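Local coordinates for leucyl-trna synthetase (Plasmodium falciparum, PDB 5FOC), which is the editing domain of an enzyme that attaches leucine to its tRNA using ATP and probably, through this domain, removes wrongly attached amino acids, at residues N168-P180 against Y191-K203. The protein carries 2 engineered substitutions. Numbering follows the deposited sequence. Where two conformers were deposited one is given.
Sequences NIMTKEEIINSCP and YNLAYQGIIPLLK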
ATOM      1  N   ASN A 168       8.562 -22.983   1.103  1.00 38.70           N
ATOM      2  CA  ASN A 168       8.152 -22.667  -0.249  1.00 32.09           C
ATOM      3  C   ASN A 168       9.356 -22.300  -1.104  1.00 30.77           C
ATOM      4  O   ASN A 168       9.445 -21.181  -1.592  1.00 35.95           O
ATOM      5  CB  ASN A 168       7.130 -21.518  -0.235  1.00 40.64           C
ATOM      6  CG  ASN A 168       5.853 -21.879   0.508  1.00 41.04           C
ATOM      7  OD1 ASN A 168       5.123 -22.803   0.094  1.00 42.87           O
ATOM      8  ND2 ASN A 168       5.557 -21.146   1.585  1.00 43.22           N
ATOM      9  N   ILE A 169      10.301 -23.234  -1.243  1.00 29.81           N
ATOM     10  CA  ILE A 169      11.430 -23.082  -2.160  1.00 25.86           C
ATOM     11  C   ILE A 169      11.071 -23.683  -3.544  1.00 29.81           C
ATOM     12  O   ILE A 169      10.931 -24.881  -3.685  1.00 34.04           O
ATOM     13  CB  ILE A 169      12.701 -23.707  -1.577  1.00 26.70           C
ATOM     14  CG1 ILE A 169      13.037 -22.996  -0.266  1.00 27.46           C
ATOM     15  CG2 ILE A 169      13.852 -23.575  -2.569  1.00 31.34           C
ATOM     16  CD1 ILE A 169      14.002 -23.729   0.654  1.00 27.90           C
ATOM     17  N   MET A 170      10.922 -22.835  -4.563  1.00 26.24           N
ATOM     18  CA  MET A 170      10.291 -23.232  -5.805  1.00 27.74           C
ATOM     19  C   MET A 170      11.131 -22.790  -6.979  1.00 29.61           C
ATOM     20  O   MET A 170      11.828 -21.807  -6.903  1.00 28.72           O
ATOM     21  CB  MET A 170       8.888 -22.619  -5.824  1.00 25.97           C
ATOM     22  CG  MET A 170       7.984 -23.281  -4.799  1.00 30.43           C
ATOM     23  SD  MET A 170       6.468 -22.411  -4.398  1.00 32.78           S
ATOM     24  CE  MET A 170       5.843 -22.313  -6.019  1.00 24.08           C
ATOM     25  N   THR A 171      11.039 -23.517  -8.094  1.00 28.60           N
ATOM     26  CA  THR A 171      11.671 -23.089  -9.324  1.00 28.36           C
ATOM     27  C   THR A 171      10.840 -21.927  -9.922  1.00 26.18           C
ATOM     28  O   THR A 171       9.671 -21.674  -9.573  1.00 27.28           O
ATOM     29  CB  THR A 171      11.737 -24.224 -10.366  1.00 27.95           C
ATOM     30  OG1 THR A 171      10.405 -24.590 -10.767  1.00 29.86           O
ATOM     31  CG2 THR A 171      12.454 -25.428  -9.796  1.00 27.35           C
ATOM     32  N   LYS A 172      11.459 -21.253 -10.866  1.00 29.33           N
ATOM     33  CA  LYS A 172      10.838 -20.148 -11.553  1.00 26.08           C
ATOM     34  C   LYS A 172       9.490 -20.573 -12.170  1.00 26.74           C
ATOM     35  O   LYS A 172       8.461 -19.897 -12.002  1.00 26.76           O
ATOM     36  CB  LYS A 172      11.794 -19.615 -12.618  1.00 31.77           C
ATOM     37  CG  LYS A 172      11.818 -18.120 -12.729  1.00 36.23           C
ATOM     38  CD  LYS A 172      12.921 -17.625 -13.669  1.00 32.61           C
ATOM     39  CE  LYS A 172      14.240 -17.380 -12.945  1.00 34.24           C
ATOM     40  NZ  LYS A 172      15.309 -16.910 -13.860  1.00 32.13           N
ATOM     41  N   GLU A 173       9.511 -21.733 -12.814  1.00 26.61           N
ATOM     42  CA  GLU A 173       8.339 -22.291 -13.448  1.00 29.18           C
ATOM     43  C   GLU A 173       7.266 -22.581 -12.406  1.00 22.78           C
ATOM     44  O   GLU A 173       6.098 -22.198 -12.607  1.00 25.74           O
ATOM     45  CB  GLU A 173       8.717 -23.534 -14.229  1.00 33.74           C
ATOM     46  CG  GLU A 173       7.626 -24.078 -15.112  1.00 39.34           C
ATOM     47  CD  GLU A 173       8.204 -24.958 -16.201  1.00 51.99           C
ATOM     48  OE1 GLU A 173       9.038 -24.454 -16.994  1.00 65.57           O
ATOM     49  OE2 GLU A 173       7.849 -26.155 -16.245  1.00 63.35           O
ATOM     50  N   GLU A 174       7.669 -23.216 -11.281  1.00 23.45           N
ATOM     51  CA  GLU A 174       6.740 -23.504 -10.199  1.00 24.34           C
ATOM     52  C   GLU A 174       6.097 -22.231  -9.648  1.00 20.81           C
ATOM     53  O   GLU A 174       4.917 -22.228  -9.379  1.00 24.26           O
ATOM     54  CB  GLU A 174       7.404 -24.317  -9.081  1.00 25.82           C
ATOM     55  CG  GLU A 174       7.648 -25.757  -9.485  1.00 25.44           C
ATOM     56  CD  GLU A 174       8.527 -26.506  -8.510  1.00 33.71           C
ATOM     57  OE1 GLU A 174       9.191 -25.867  -7.621  1.00 34.93           O
ATOM     58  OE2 GLU A 174       8.552 -27.757  -8.652  1.00 41.24           O
ATOM     59  N   ILE A 175       6.862 -21.162  -9.492  1.00 21.71           N
ATOM     60  CA  ILE A 175       6.328 -19.871  -8.986  1.00 21.13           C
ATOM     61  C   ILE A 175       5.289 -19.284  -9.952  1.00 20.76           C
ATOM     62  O   ILE A 175       4.185 -18.888  -9.538  1.00 22.10           O
ATOM     63  CB  ILE A 175       7.444 -18.826  -8.738  1.00 20.41           C
ATOM     64  CG1 ILE A 175       8.348 -19.361  -7.608  1.00 20.78           C
ATOM     65  CG2 ILE A 175       6.908 -17.453  -8.334  1.00 24.79           C
ATOM     66  CD1 ILE A 175       9.645 -18.601  -7.411  1.00 27.49           C
ATOM     67  N   ILE A 176       5.625 -19.344 -11.225  1.00 22.24           N
ATOM     68  CA  ILE A 176       4.714 -18.843 -12.241  1.00 20.51           C
ATOM     69  C   ILE A 176       3.423 -19.665 -12.238  1.00 20.31           C
ATOM     70  O   ILE A 176       2.316 -19.107 -12.432  1.00 24.86           O
ATOM     71  CB  ILE A 176       5.425 -18.825 -13.612  1.00 21.76           C
ATOM     72  CG1 ILE A 176       6.549 -17.772 -13.644  1.00 30.04           C
ATOM     73  CG2 ILE A 176       4.460 -18.423 -14.703  1.00 24.41           C
ATOM     74  CD1 ILE A 176       7.506 -17.892 -14.829  1.00 30.34           C
ATOM     75  N   ASN A 177       3.543 -20.986 -12.079  1.00 21.64           N
ATOM     76  CA  ASN A 177       2.381 -21.872 -12.063  1.00 25.75           C
ATOM     77  C   ASN A 177       1.564 -21.918 -10.781  1.00 22.70           C
ATOM     78  O   ASN A 177       0.444 -22.478 -10.774  1.00 24.34           O
ATOM     79  CB  ASN A 177       2.816 -23.281 -12.447  1.00 27.16           C
ATOM     80  CG  ASN A 177       3.364 -23.346 -13.869  1.00 27.26           C
ATOM     81  OD1 ASN A 177       3.017 -22.528 -14.683  1.00 30.12           O
ATOM     82  ND2 ASN A 177       4.238 -24.310 -14.147  1.00 32.83           N
ATOM     83  N   SER A 178       2.109 -21.363  -9.689  1.00 21.13           N
ATOM     84  CA  SER A 178       1.465 -21.523  -8.406  1.00 19.58           C
ATOM     85  C   SER A 178       1.027 -20.234  -7.702  1.00 20.07           C
ATOM     86  O   SER A 178       0.174 -20.279  -6.809  1.00 26.24           O
ATOM     87  CB  SER A 178       2.386 -22.287  -7.491  1.00 20.55           C
ATOM     88  OG  SER A 178       2.830 -23.499  -8.055  1.00 24.42           O
ATOM     89  N   CYS A 179       1.599 -19.102  -8.092  1.00 20.54           N
ATOM     90  CA  CYS A 179       1.435 -17.837  -7.382  1.00 20.39           C
ATOM     91  C   CYS A 179       0.561 -16.888  -8.216  1.00 20.00           C
ATOM     92  O   CYS A 179       1.004 -16.390  -9.291  1.00 24.51           O
ATOM     93  CB  CYS A 179       2.797 -17.213  -7.147  1.00 20.28           C
ATOM     94  SG  CYS A 179       3.819 -18.188  -6.043  1.00 25.35           S
ATOM     95  N   PRO A 180      -0.675 -16.629  -7.755  1.00 21.46           N
ATOM     96  CA  PRO A 180      -1.604 -15.876  -8.671  1.00 22.68           C
ATOM     97  C   PRO A 180      -1.472 -14.376  -8.622  1.00 21.70           C
ATOM     98  O   PRO A 180      -2.114 -13.681  -9.421  1.00 21.37           O
ATOM     99  CB  PRO A 180      -2.978 -16.261  -8.131  1.00 24.89           C
ATOM    100  CG  PRO A 180      -2.727 -16.467  -6.669  1.00 25.32           C
ATOM    101  CD  PRO A 180      -1.421 -17.203  -6.618  1.00 23.03           C
ATOM    102  N   TYR A 191      12.045 -10.823   2.741  1.00 24.75           N
ATOM    103  CA  TYR A 191      12.279 -12.074   3.374  1.00 25.22           C
ATOM    104  C   TYR A 191      11.273 -12.334   4.489  1.00 26.00           C
ATOM    105  O   TYR A 191      10.957 -13.492   4.743  1.00 31.52           O
ATOM    106  CB  TYR A 191      13.694 -12.147   3.853  1.00 25.92           C
ATOM    107  CG  TYR A 191      14.742 -12.095   2.808  1.00 28.23           C
ATOM    108  CD1 TYR A 191      14.797 -13.050   1.815  1.00 35.84           C
ATOM    109  CD2 TYR A 191      15.772 -11.159   2.867  1.00 37.65           C
ATOM    110  CE1 TYR A 191      15.795 -13.035   0.846  1.00 37.17           C
ATOM    111  CE2 TYR A 191      16.789 -11.138   1.911  1.00 40.33           C
ATOM    112  CZ  TYR A 191      16.793 -12.084   0.903  1.00 40.17           C
ATOM    113  OH  TYR A 191      17.781 -12.093  -0.061  1.00 50.03           O
ATOM    114  N   ASN A 192      10.772 -11.269   5.115  1.00 27.09           N
ATOM    115  CA  ASN A 192       9.668 -11.367   6.095  1.00 29.72           C
ATOM    116  C   ASN A 192       8.427 -11.956   5.449  1.00 24.15           C
ATOM    117  O   ASN A 192       7.750 -12.810   5.951  1.00 27.34           O
ATOM    118  CB  ASN A 192       9.365  -9.997   6.729  1.00 30.86           C
ATOM    119  CG  ASN A 192      10.582  -9.377   7.452  1.00 39.14           C
ATOM    120  OD1 ASN A 192      11.022  -8.235   7.135  1.00 47.94           O
ATOM    121  ND2 ASN A 192      11.124 -10.103   8.411  1.00 27.18           N
ATOM    122  N   LEU A 193       8.121 -11.459   4.244  1.00 25.03           N
ATOM    123  CA  LEU A 193       7.002 -12.059   3.532  1.00 23.48           C
ATOM    124  C   LEU A 193       7.198 -13.559   3.246  1.00 24.42           C
ATOM    125  O   LEU A 193       6.261 -14.352   3.410  1.00 26.16           O
ATOM    126  CB  LEU A 193       6.735 -11.309   2.224  1.00 20.51           C
ATOM    127  CG  LEU A 193       6.232  -9.861   2.344  1.00 21.66           C
ATOM    128  CD1 LEU A 193       6.313  -9.146   0.982  1.00 20.58           C
ATOM    129  CD2 LEU A 193       4.850  -9.808   2.967  1.00 21.72           C
ATOM    130  N   ALA A 194       8.395 -13.936   2.816  1.00 24.46           N
ATOM    131  CA  ALA A 194       8.680 -15.344   2.572  1.00 26.10           C
ATOM    132  C   ALA A 194       8.540 -16.188   3.861  1.00 28.01           C
ATOM    133  O   ALA A 194       7.898 -17.263   3.838  1.00 31.18           O
ATOM    134  CB  ALA A 194      10.042 -15.500   1.935  1.00 30.53           C
ATOM    135  N   TYR A 195       9.022 -15.629   4.994  1.00 27.78           N
ATOM    136  CA  TYR A 195       8.970 -16.362   6.263  1.00 31.41           C
ATOM    137  C   TYR A 195       7.492 -16.579   6.631  1.00 32.73           C
ATOM    138  O   TYR A 195       7.115 -17.646   7.072  1.00 38.71           O
ATOM    139  CB  TYR A 195       9.727 -15.643   7.411  1.00 30.25           C
ATOM    140  CG  TYR A 195       9.668 -16.407   8.731  1.00 33.47           C
ATOM    141  CD1 TYR A 195      10.268 -17.647   8.853  1.00 38.92           C
ATOM    142  CD2 TYR A 195       8.902 -15.926   9.824  1.00 40.63           C
ATOM    143  CE1 TYR A 195      10.184 -18.367  10.045  1.00 50.29           C
ATOM    144  CE2 TYR A 195       8.821 -16.631  11.027  1.00 48.41           C
ATOM    145  CZ  TYR A 195       9.457 -17.849  11.127  1.00 51.67           C
ATOM    146  OH  TYR A 195       9.360 -18.539  12.299  1.00 65.00           O
ATOM    147  N   GLN A 196       6.648 -15.589   6.352  1.00 27.59           N
ATOM    148  CA  GLN A 196       5.184 -15.603   6.599  0.50 29.62           C
ATOM    149  C   GLN A 196       4.422 -16.493   5.622  1.00 26.50           C
ATOM    150  O   GLN A 196       3.197 -16.636   5.744  1.00 38.17           O
ATOM    151  CB  GLN A 196       4.549 -14.180   6.477  0.50 29.00           C
ATOM    152  CG  GLN A 196       4.598 -13.271   7.703  0.50 30.80           C
ATOM    153  CD  GLN A 196       4.057 -13.919   8.973  0.50 32.94           C
ATOM    154  OE1 GLN A 196       2.865 -14.234   9.080  0.50 35.06           O
ATOM    155  NE2 GLN A 196       4.935 -14.095   9.959  0.50 34.62           N
ATOM    156  N   GLY A 197       5.091 -17.053   4.624  1.00 30.59           N
ATOM    157  CA  GLY A 197       4.391 -17.847   3.585  1.00 27.08           C
ATOM    158  C   GLY A 197       3.586 -17.087   2.562  1.00 27.37           C
ATOM    159  O   GLY A 197       2.722 -17.678   1.900  1.00 31.43           O
ATOM    160  N   ILE A 198       3.856 -15.793   2.431  1.00 24.18           N
ATOM    161  CA  ILE A 198       3.135 -14.928   1.482  1.00 22.42           C
ATOM    162  C   ILE A 198       3.801 -14.963   0.115  1.00 22.60           C
ATOM    163  O   ILE A 198       3.105 -14.862  -0.893  1.00 24.31           O
ATOM    164  CB  ILE A 198       3.030 -13.482   2.018  1.00 22.97           C
ATOM    165  CG1 ILE A 198       2.305 -13.520   3.380  1.00 27.35           C
ATOM    166  CG2 ILE A 198       2.320 -12.561   0.993  1.00 23.13           C
ATOM    167  CD1 ILE A 198       2.335 -12.240   4.184  1.00 29.43           C
ATOM    168  N   ILE A 199       5.119 -15.052   0.049  1.00 22.13           N
ATOM    169  CA  ILE A 199       5.826 -15.240  -1.219  1.00 22.42           C
ATOM    170  C   ILE A 199       6.770 -16.421  -1.093  1.00 21.17           C
ATOM    171  O   ILE A 199       7.151 -16.742   0.049  1.00 26.84           O
ATOM    172  CB  ILE A 199       6.587 -13.975  -1.656  1.00 21.03           C
ATOM    173  CG1 ILE A 199       7.837 -13.715  -0.784  1.00 21.70           C
ATOM    174  CG2 ILE A 199       5.661 -12.749  -1.648  1.00 20.09           C
ATOM    175  CD1 ILE A 199       8.683 -12.553  -1.264  1.00 22.24           C
ATOM    176  N   PRO A 200       7.165 -17.055  -2.188  1.00 21.66           N
ATOM    177  CA  PRO A 200       8.128 -18.122  -2.188  1.00 23.62           C
ATOM    178  C   PRO A 200       9.542 -17.609  -2.311  1.00 24.02           C
ATOM    179  O   PRO A 200       9.766 -16.443  -2.633  1.00 24.62           O
ATOM    180  CB  PRO A 200       7.781 -18.911  -3.423  1.00 20.60           C
ATOM    181  CG  PRO A 200       7.261 -17.877  -4.348  1.00 20.92           C
ATOM    182  CD  PRO A 200       6.536 -16.880  -3.528  1.00 20.10           C
ATOM    183  N   LEU A 201      10.471 -18.505  -1.998  1.00 25.10           N
ATOM    184  CA  LEU A 201      11.908 -18.350  -2.309  1.00 25.07           C
ATOM    185  C   LEU A 201      12.197 -19.116  -3.596  1.00 27.48           C
ATOM    186  O   LEU A 201      11.572 -20.117  -3.864  1.00 29.87           O
ATOM    187  CB  LEU A 201      12.776 -18.867  -1.163  1.00 25.80           C
ATOM    188  CG  LEU A 201      12.795 -18.139   0.170  1.00 26.62           C
ATOM    189  CD1 LEU A 201      13.657 -18.895   1.183  1.00 28.47           C
ATOM    190  CD2 LEU A 201      13.292 -16.716  -0.092  1.00 35.05           C
ATOM    191  N   LEU A 202      13.136 -18.613  -4.385  1.00 25.32           N
ATOM    192  CA  LEU A 202      13.513 -19.153  -5.667  1.00 31.52           C
ATOM    193  C   LEU A 202      14.698 -20.104  -5.496  1.00 31.31           C
ATOM    194  O   LEU A 202      15.605 -19.836  -4.724  1.00 32.24           O
ATOM    195  CB  LEU A 202      13.870 -18.001  -6.612  1.00 31.59           C
ATOM    196  CG  LEU A 202      14.468 -18.264  -7.981  1.00 31.53           C
ATOM    197  CD1 LEU A 202      13.459 -18.855  -8.936  1.00 35.54           C
ATOM    198  CD2 LEU A 202      15.101 -16.991  -8.539  1.00 38.07           C
ATOM    199  N   LYS A 203      14.686 -21.248  -6.178  1.00 36.75           N
ATOM    200  CA  LYS A 203      15.904 -22.115  -6.260  1.00 40.58           C
ATOM    201  C   LYS A 203      16.379 -22.208  -7.705  1.00 44.97           C
ATOM    202  O   LYS A 203      15.584 -21.910  -8.630  1.00 51.58           O
ATOM    203  CB  LYS A 203      15.643 -23.501  -5.688  1.00 50.39           C
ATOM    204  CG  LYS A 203      14.645 -24.358  -6.449  1.00 48.97           C
ATOM    205  CD  LYS A 203      14.587 -25.753  -5.835  1.00 53.18           C
ATOM    206  CE  LYS A 203      13.330 -26.483  -6.274  1.00 58.74           C
ATOM    207  NZ  LYS A 203      13.299 -27.908  -5.839  1.00 63.75           N
TER
HETATM  208  O   HOH W   1       7.359 -18.957   1.678  1.00 41.18           O
HETATM  209  O   HOH W   2      10.292 -27.028  -5.416  1.00 53.91           O
HETATM  210  O   HOH W   3      14.250 -21.888 -11.501  1.00 38.03           O
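A two-stranded parallel beta sheet, with Ile169 bridged to Leu201 and Met170 to Leu202, joins the segments. The carbonyls of Asn168 and Met170 take the N-H of Leu201 (N to Asn168 O, 2.9 Å) and of Lys203 (N to Met170 O, 3.0 Å, from 44° out of the carbonyl plane), and Leu201 O takes Met170 N-H in return. The CA atoms of Ile169 and Leu202 add CA-H...O contacts to Leu201 O and Met170 O.

Strand 169-170 runs directly into helix 172-178, whose start is fixed by a capping box: Glu174 N bonds to Thr171 OG1, and Thr171 N returns a bond to Glu174 OE1. The Pro200 ring packs against the helix and the residue after it, its CG 3.7 Å from Ile175 CG1 and 3.8 Å from Cys179 SG, while its CB meets Met170 SD. With CG anti to the backbone N (chi1 172°), Leu202 brings CD1 to 3.7 Å from Lys172 N and also against Ile175 CD1. Ile169 and Leu201 share a sheet face; separately, Ile169 CG2 lies 3.6 Å from Lys203 CB, the side chains crossing at about a right angle.

One water links Asn168 ND2 and Ile199 O to the last turn of helix 190-195 through Ala194 O; a Schellman motif at Gly197 follows. Leu151 of strand 146-152 packs on Ile175 and Cys179, attaching this short parallel strand pair and capped helix to the editing domain's large mixed sheet.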